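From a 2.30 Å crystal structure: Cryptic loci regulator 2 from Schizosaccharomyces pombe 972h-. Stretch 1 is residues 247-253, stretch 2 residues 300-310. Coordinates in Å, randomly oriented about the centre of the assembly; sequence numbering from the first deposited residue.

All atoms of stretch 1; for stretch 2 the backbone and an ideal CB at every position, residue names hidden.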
ATOM      1  N   VAL A 247       9.123  -9.683  12.723  1.00 52.85           N
ATOM      2  CA  VAL A 247      10.066 -10.588  13.368  1.00 51.55           C
ATOM      3  C   VAL A 247       9.435 -11.972  13.407  1.00 66.85           C
ATOM      4  O   VAL A 247       8.317 -12.138  13.911  1.00 63.14           O
ATOM      5  CB  VAL A 247      10.424 -10.095  14.781  1.00 65.74           C
ATOM      6  CG1 VAL A 247      11.213 -11.149  15.546  1.00 67.47           C
ATOM      7  CG2 VAL A 247      11.216  -8.796  14.696  1.00 49.11           C
ATOM      8  N   VAL A 248      10.145 -12.966  12.874  1.00 67.43           N
ATOM      9  CA  VAL A 248       9.606 -14.299  12.668  1.00 59.84           C
ATOM     10  C   VAL A 248      10.617 -15.328  13.163  1.00 65.38           C
ATOM     11  O   VAL A 248      11.729 -14.993  13.572  1.00 67.16           O
ATOM     12  CB  VAL A 248       9.251 -14.558  11.188  1.00 59.92           C
ATOM     13  CG1 VAL A 248       8.332 -13.462  10.657  1.00 59.25           C
ATOM     14  CG2 VAL A 248      10.515 -14.655  10.334  1.00 61.16           C
ATOM     15  N   TRP A 249      10.209 -16.594  13.123  1.00 71.43           N
ATOM     16  CA  TRP A 249      11.099 -17.723  13.362  1.00 66.20           C
ATOM     17  C   TRP A 249      11.424 -18.385  12.032  1.00 63.44           C
ATOM     18  O   TRP A 249      10.519 -18.694  11.251  1.00 58.52           O
ATOM     19  CB  TRP A 249      10.466 -18.749  14.303  1.00 49.93           C
ATOM     20  CG  TRP A 249      10.443 -18.346  15.742  1.00 56.69           C
ATOM     21  CD1 TRP A 249       9.342 -18.069  16.498  1.00 65.56           C
ATOM     22  CD2 TRP A 249      11.575 -18.182  16.609  1.00 59.59           C
ATOM     23  NE1 TRP A 249       9.715 -17.743  17.779  1.00 69.47           N
ATOM     24  CE2 TRP A 249      11.081 -17.803  17.872  1.00 65.72           C
ATOM     25  CE3 TRP A 249      12.956 -18.317  16.437  1.00 72.87           C
ATOM     26  CZ2 TRP A 249      11.918 -17.557  18.958  1.00 69.80           C
ATOM     27  CZ3 TRP A 249      13.786 -18.071  17.517  1.00 69.78           C
ATOM     28  CH2 TRP A 249      13.264 -17.696  18.760  1.00 70.18           C
ATOM     29  N   ILE A 250      12.711 -18.594  11.778  1.00 62.68           N
ATOM     30  CA  ILE A 250      13.175 -19.314  10.599  1.00 63.30           C
ATOM     31  C   ILE A 250      13.543 -20.732  11.009  1.00 65.28           C
ATOM     32  O   ILE A 250      14.125 -20.953  12.077  1.00 61.52           O
ATOM     33  CB  ILE A 250      14.370 -18.593   9.943  1.00 66.55           C
ATOM     34  CG1 ILE A 250      13.914 -17.302   9.258  1.00 82.18           C
ATOM     35  CG2 ILE A 250      15.085 -19.504   8.958  1.00 73.07           C
ATOM     36  CD1 ILE A 250      12.822 -17.495   8.228  1.00 86.22           C
ATOM     37  N   ASP A 251      13.201 -21.694  10.156  1.00 67.32           N
ATOM     38  CA  ASP A 251      13.487 -23.107  10.402  1.00 71.82           C
ATOM     39  C   ASP A 251      14.277 -23.644   9.212  1.00 71.40           C
ATOM     40  O   ASP A 251      13.702 -23.971   8.170  1.00 75.00           O
ATOM     41  CB  ASP A 251      12.200 -23.898  10.625  1.00 76.40           C
ATOM     42  CG  ASP A 251      12.463 -25.358  10.939  1.00 84.96           C
ATOM     43  OD1 ASP A 251      13.576 -25.675  11.408  1.00 81.79           O
ATOM     44  OD2 ASP A 251      11.555 -26.188  10.721  1.00 90.53           O
ATOM     45  N   ILE A 252      15.597 -23.725   9.370  1.00 75.78           N
ATOM     46  CA  ILE A 252      16.492 -24.267   8.355  1.00 66.94           C
ATOM     47  C   ILE A 252      17.281 -25.404   8.986  1.00 65.61           C
ATOM     48  O   ILE A 252      17.831 -25.247  10.083  1.00 60.46           O
ATOM     49  CB  ILE A 252      17.446 -23.195   7.797  1.00 67.90           C
ATOM     50  CG1 ILE A 252      16.663 -22.006   7.238  1.00 85.29           C
ATOM     51  CG2 ILE A 252      18.323 -23.783   6.698  1.00 78.17           C
ATOM     52  CD1 ILE A 252      17.511 -20.764   7.030  1.00 80.00           C
ATOM     53  N   ASN A 253      17.340 -26.540   8.291  1.00 71.84           N
ATOM     54  CA  ASN A 253      18.069 -27.709   8.770  1.00 74.79           C
ATOM     55  C   ASN A 253      17.756 -27.983  10.238  1.00 66.01           C
ATOM     56  O   ASN A 253      18.651 -28.324  11.018  1.00 62.70           O
ATOM     57  CB  ASN A 253      19.575 -27.519   8.564  1.00 57.10           C
ATOM     58  CG  ASN A 253      19.965 -27.505   7.096  1.00 65.07           C
ATOM     59  OD1 ASN A 253      19.540 -28.364   6.322  1.00 64.10           O
ATOM     60  ND2 ASN A 253      20.770 -26.523   6.703  1.00 66.67           N
ATOM     61  N   UNK A 300      22.542 -13.218   6.247  1.00 55.74           N
ATOM     62  CA  UNK A 300      21.381 -13.107   5.382  1.00 45.41           C
ATOM     63  C   UNK A 300      20.881 -14.504   5.038  1.00 65.34           C
ATOM     64  O   UNK A 300      21.660 -15.459   4.960  1.00 64.04           O
ATOM     65  CB  UNK A 300      21.714 -12.317   4.115  1.00 45.41           C
ATOM     66  N   UNK A 301      19.569 -14.622   4.830  1.00 55.04           N
ATOM     67  CA  UNK A 301      18.967 -15.883   4.397  1.00 50.59           C
ATOM     68  C   UNK A 301      17.949 -15.553   3.310  1.00 57.99           C
ATOM     69  O   UNK A 301      16.863 -15.044   3.599  1.00 56.21           O
ATOM     70  CB  UNK A 301      18.315 -16.628   5.563  1.00 50.59           C
ATOM     71  N   UNK A 302      18.309 -15.843   2.065  1.00 55.50           N
ATOM     72  CA  UNK A 302      17.475 -15.523   0.920  1.00 56.45           C
ATOM     73  C   UNK A 302      16.622 -16.722   0.517  1.00 57.57           C
ATOM     74  O   UNK A 302      16.892 -17.866   0.888  1.00 59.75           O
ATOM     75  CB  UNK A 302      18.339 -15.065  -0.257  1.00 56.45           C
ATOM     76  N   UNK A 303      15.577 -16.439  -0.260  1.00 61.22           N
ATOM     77  CA  UNK A 303      14.727 -17.468  -0.857  1.00 61.68           C
ATOM     78  C   UNK A 303      14.145 -18.391   0.217  1.00 59.96           C
ATOM     79  O   UNK A 303      14.318 -19.611   0.191  1.00 65.43           O
ATOM     80  CB  UNK A 303      15.520 -18.284  -1.880  1.00 61.68           C
ATOM     81  N   UNK A 304      13.449 -17.782   1.172  1.00 59.94           N
ATOM     82  CA  UNK A 304      12.738 -18.530   2.197  1.00 56.30           C
ATOM     83  C   UNK A 304      11.284 -18.717   1.790  1.00 57.76           C
ATOM     84  O   UNK A 304      10.672 -17.826   1.192  1.00 54.18           O
ATOM     85  CB  UNK A 304      12.831 -17.820   3.549  1.00 56.30           C
ATOM     86  N   UNK A 305      10.738 -19.884   2.112  1.00 58.10           N
ATOM     87  CA  UNK A 305       9.338 -20.188   1.863  1.00 62.42           C
ATOM     88  C   UNK A 305       8.553 -20.097   3.164  1.00 66.14           C
ATOM     89  O   UNK A 305       9.078 -20.368   4.248  1.00 55.42           O
ATOM     90  CB  UNK A 305       9.186 -21.575   1.236  1.00 62.42           C
ATOM     91  N   UNK A 306       7.281 -19.705   3.046  1.00 66.08           N
ATOM     92  CA  UNK A 306       6.435 -19.580   4.227  1.00 58.08           C
ATOM     93  C   UNK A 306       6.388 -20.878   5.021  1.00 52.68           C
ATOM     94  O   UNK A 306       6.272 -20.851   6.251  1.00 52.01           O
ATOM     95  CB  UNK A 306       5.019 -19.164   3.823  1.00 58.08           C
ATOM     96  N   UNK A 307       6.484 -22.023   4.339  1.00 61.67           N
ATOM     97  CA  UNK A 307       6.473 -23.309   5.026  1.00 63.95           C
ATOM     98  C   UNK A 307       7.631 -23.454   6.004  1.00 59.17           C
ATOM     99  O   UNK A 307       7.570 -24.304   6.899  1.00 56.24           O
ATOM    100  CB  UNK A 307       6.516 -24.447   4.004  1.00 63.95           C
ATOM    101  N   UNK A 308       8.684 -22.649   5.853  1.00 61.88           N
ATOM    102  CA  UNK A 308       9.841 -22.688   6.737  1.00 63.95           C
ATOM    103  C   UNK A 308       9.896 -21.476   7.663  1.00 66.37           C
ATOM    104  O   UNK A 308      10.950 -21.188   8.240  1.00 59.21           O
ATOM    105  CB  UNK A 308      11.127 -22.770   5.912  1.00 63.95           C
ATOM    106  N   UNK A 309       8.783 -20.761   7.810  1.00 59.72           N
ATOM    107  CA  UNK A 309       8.702 -19.594   8.679  1.00 58.27           C
ATOM    108  C   UNK A 309       7.483 -19.744   9.574  1.00 58.37           C
ATOM    109  O   UNK A 309       6.422 -20.194   9.126  1.00 55.93           O
ATOM    110  CB  UNK A 309       8.632 -18.299   7.868  1.00 58.27           C
ATOM    111  N   UNK A 310       7.636 -19.370  10.839  1.00 57.49           N
ATOM    112  CA  UNK A 310       6.549 -19.423  11.799  1.00 59.58           C
ATOM    113  C   UNK A 310       6.426 -18.083  12.506  1.00 65.87           C
ATOM    114  O   UNK A 310       7.433 -17.398  12.716  1.00 56.25           O
ATOM    115  CB  UNK A 310       6.768 -20.551  12.809  1.00 59.58           C
TER

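Position 300 has extended backbone angles and nothing of stretch 1 within 5.5 Å of its ideal CB, so the contact sets no rule; the residue is Tyr-300. At 301 CA-to-CB points toward stretch 1, and the ideal CB lies 4.5 Å from Ile-252 CD1. That methyl invites a branched aliphatic, a methionine or a flat ring. The residue is Tyr-301, whose ring takes Ile-252 CD1 over one face, 3.9 Å from the ring centroid and 18° off its normal: a CH-pi contact.

At 302 the backbone is extended and nothing of stretch 1 is within 5.5 Å of the ideal CB, so this contact leaves the choice open; it is Phe-302. Position 303 is also out of reach. There the chain turns a corner with phi/psi of 56/57, a left-handed conformation that glycine, asparagine or aspartate accepts most readily; it is Asp-303.

At 304 the CB points toward stretch 1 again, its ideal position 4.7 Å from Ile-250 CD1. The neighbourhood is aliphatic, with Ile-252 farther along, so leucine or isoleucine would suit, and a long flexible chain could reach both isoleucines. Met-304 does so, with all three chi angles m: its CE lies 3.7 Å from Ile-250 CG2 and 3.6 Å from Ile-252 CG1.

Positions 305, 306 and 307 find no partner in stretch 1. The last two form a 3-10 segment, where small residues fit among many others; the residues are Ala-305, Ala-306 and Ala-307. The O of Ala-305 accepts a hydrogen bond from the N of 308 at 2.8 Å.

At 308 the CB points sideways, and its ideal position is 3.6 Å from Asp-251 O. A donor such as asparagine or serine might seem natural beside that carbonyl, yet the residue is Asp-308. Its OD1 stands 3.4 Å from Asp-251 O, two acceptors without a hydrogen bond. The backbone does the pairing here: Asp-251 N donates to Asp-308 O at 3.0 Å.

Position 309 pairs with Ile-250 as an antiparallel, non-hydrogen-bonded bridge. Its CB shares a sheet face with Ile-250, and Val-248 CG2 is also near, so a beta-branched aliphatic is the obvious choice. Ile-309 packs its CG2 3.4 Å from Val-248 CG2 and its CG1 3.5 Å from Ile-250 CD1, while its CA makes a CA-H...O contact with Trp-249 O at 3.3 Å.

Position 310 pairs with Trp-249, and its ideal CB is 4.4 Å from Trp-249 CB on their common face. The indole leads away, leaving room for many side chains. Glu-310 binds chiefly through backbone: Trp-249 N donates to Glu-310 O at 2.9 Å, and Glu-310 N to Trp-249 O at 3.0 Å.

Stretch 2 300-310: YYFDMAAADIE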
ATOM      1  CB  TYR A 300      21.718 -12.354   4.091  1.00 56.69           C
ATOM      2  CG  TYR A 300      22.390 -11.006   4.267  1.00 55.55           C
ATOM      3  CD1 TYR A 300      22.406 -10.356   5.497  1.00 55.22           C
ATOM      4  CD2 TYR A 300      23.004 -10.380   3.190  1.00 61.11           C
ATOM      5  CE1 TYR A 300      23.021  -9.123   5.645  1.00 60.21           C
ATOM      6  CE2 TYR A 300      23.617  -9.150   3.327  1.00 61.53           C
ATOM      7  CZ  TYR A 300      23.623  -8.526   4.555  1.00 64.82           C
ATOM      8  OH  TYR A 300      24.235  -7.301   4.693  1.00 64.48           O
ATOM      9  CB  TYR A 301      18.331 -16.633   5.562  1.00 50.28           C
ATOM     10  CG  TYR A 301      19.339 -17.332   6.449  1.00 61.23           C
ATOM     11  CD1 TYR A 301      20.148 -18.344   5.946  1.00 60.97           C
ATOM     12  CD2 TYR A 301      19.478 -16.985   7.786  1.00 61.76           C
ATOM     13  CE1 TYR A 301      21.070 -18.987   6.747  1.00 66.17           C
ATOM     14  CE2 TYR A 301      20.399 -17.624   8.596  1.00 64.89           C
ATOM     15  CZ  TYR A 301      21.191 -18.624   8.071  1.00 68.84           C
ATOM     16  OH  TYR A 301      22.109 -19.264   8.870  1.00 72.01           O
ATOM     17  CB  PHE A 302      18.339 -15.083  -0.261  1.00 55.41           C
ATOM     18  CG  PHE A 302      19.262 -13.941   0.052  1.00 64.80           C
ATOM     19  CD1 PHE A 302      20.482 -14.168   0.668  1.00 58.20           C
ATOM     20  CD2 PHE A 302      18.913 -12.642  -0.276  1.00 64.40           C
ATOM     21  CE1 PHE A 302      21.335 -13.121   0.955  1.00 61.56           C
ATOM     22  CE2 PHE A 302      19.762 -11.589   0.010  1.00 72.15           C
ATOM     23  CZ  PHE A 302      20.975 -11.830   0.626  1.00 65.30           C
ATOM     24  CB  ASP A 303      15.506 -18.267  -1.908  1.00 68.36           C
ATOM     25  CG  ASP A 303      14.655 -19.321  -2.590  1.00 65.86           C
ATOM     26  OD1 ASP A 303      13.450 -19.071  -2.801  1.00 64.64           O
ATOM     27  OD2 ASP A 303      15.193 -20.401  -2.911  1.00 68.47           O
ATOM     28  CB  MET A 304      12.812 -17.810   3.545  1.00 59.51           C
ATOM     29  CG  MET A 304      14.224 -17.618   4.074  1.00 66.23           C
ATOM     30  SD  MET A 304      15.154 -19.160   4.179  1.00 66.91           S
ATOM     31  CE  MET A 304      14.199 -20.051   5.400  1.00 62.07           C
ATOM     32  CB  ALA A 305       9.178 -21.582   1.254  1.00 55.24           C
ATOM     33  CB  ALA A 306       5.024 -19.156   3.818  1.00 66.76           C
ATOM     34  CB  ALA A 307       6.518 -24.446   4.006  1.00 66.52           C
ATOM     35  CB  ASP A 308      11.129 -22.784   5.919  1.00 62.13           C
ATOM     36  CG  ASP A 308      11.259 -24.105   5.188  1.00 64.15           C
ATOM     37  OD1 ASP A 308      11.560 -25.124   5.847  1.00 71.75           O
ATOM     38  OD2 ASP A 308      11.071 -24.123   3.954  1.00 58.34           O
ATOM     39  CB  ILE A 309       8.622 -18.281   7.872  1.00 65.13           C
ATOM     40  CG1 ILE A 309       9.701 -18.266   6.788  1.00 58.44           C
ATOM     41  CG2 ILE A 309       8.747 -17.079   8.811  1.00 61.56           C
ATOM     42  CD1 ILE A 309       9.747 -17.000   5.957  1.00 56.15           C
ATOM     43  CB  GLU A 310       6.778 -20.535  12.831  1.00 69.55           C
ATOM     44  CG  GLU A 310       6.986 -21.904  12.204  1.00 70.83           C
ATOM     45  CD  GLU A 310       6.470 -23.035  13.070  1.00 79.20           C
ATOM     46  OE1 GLU A 310       6.846 -23.097  14.260  1.00 80.96           O
ATOM     47  OE2 GLU A 310       5.681 -23.860  12.562  1.00 86.88           O
TER
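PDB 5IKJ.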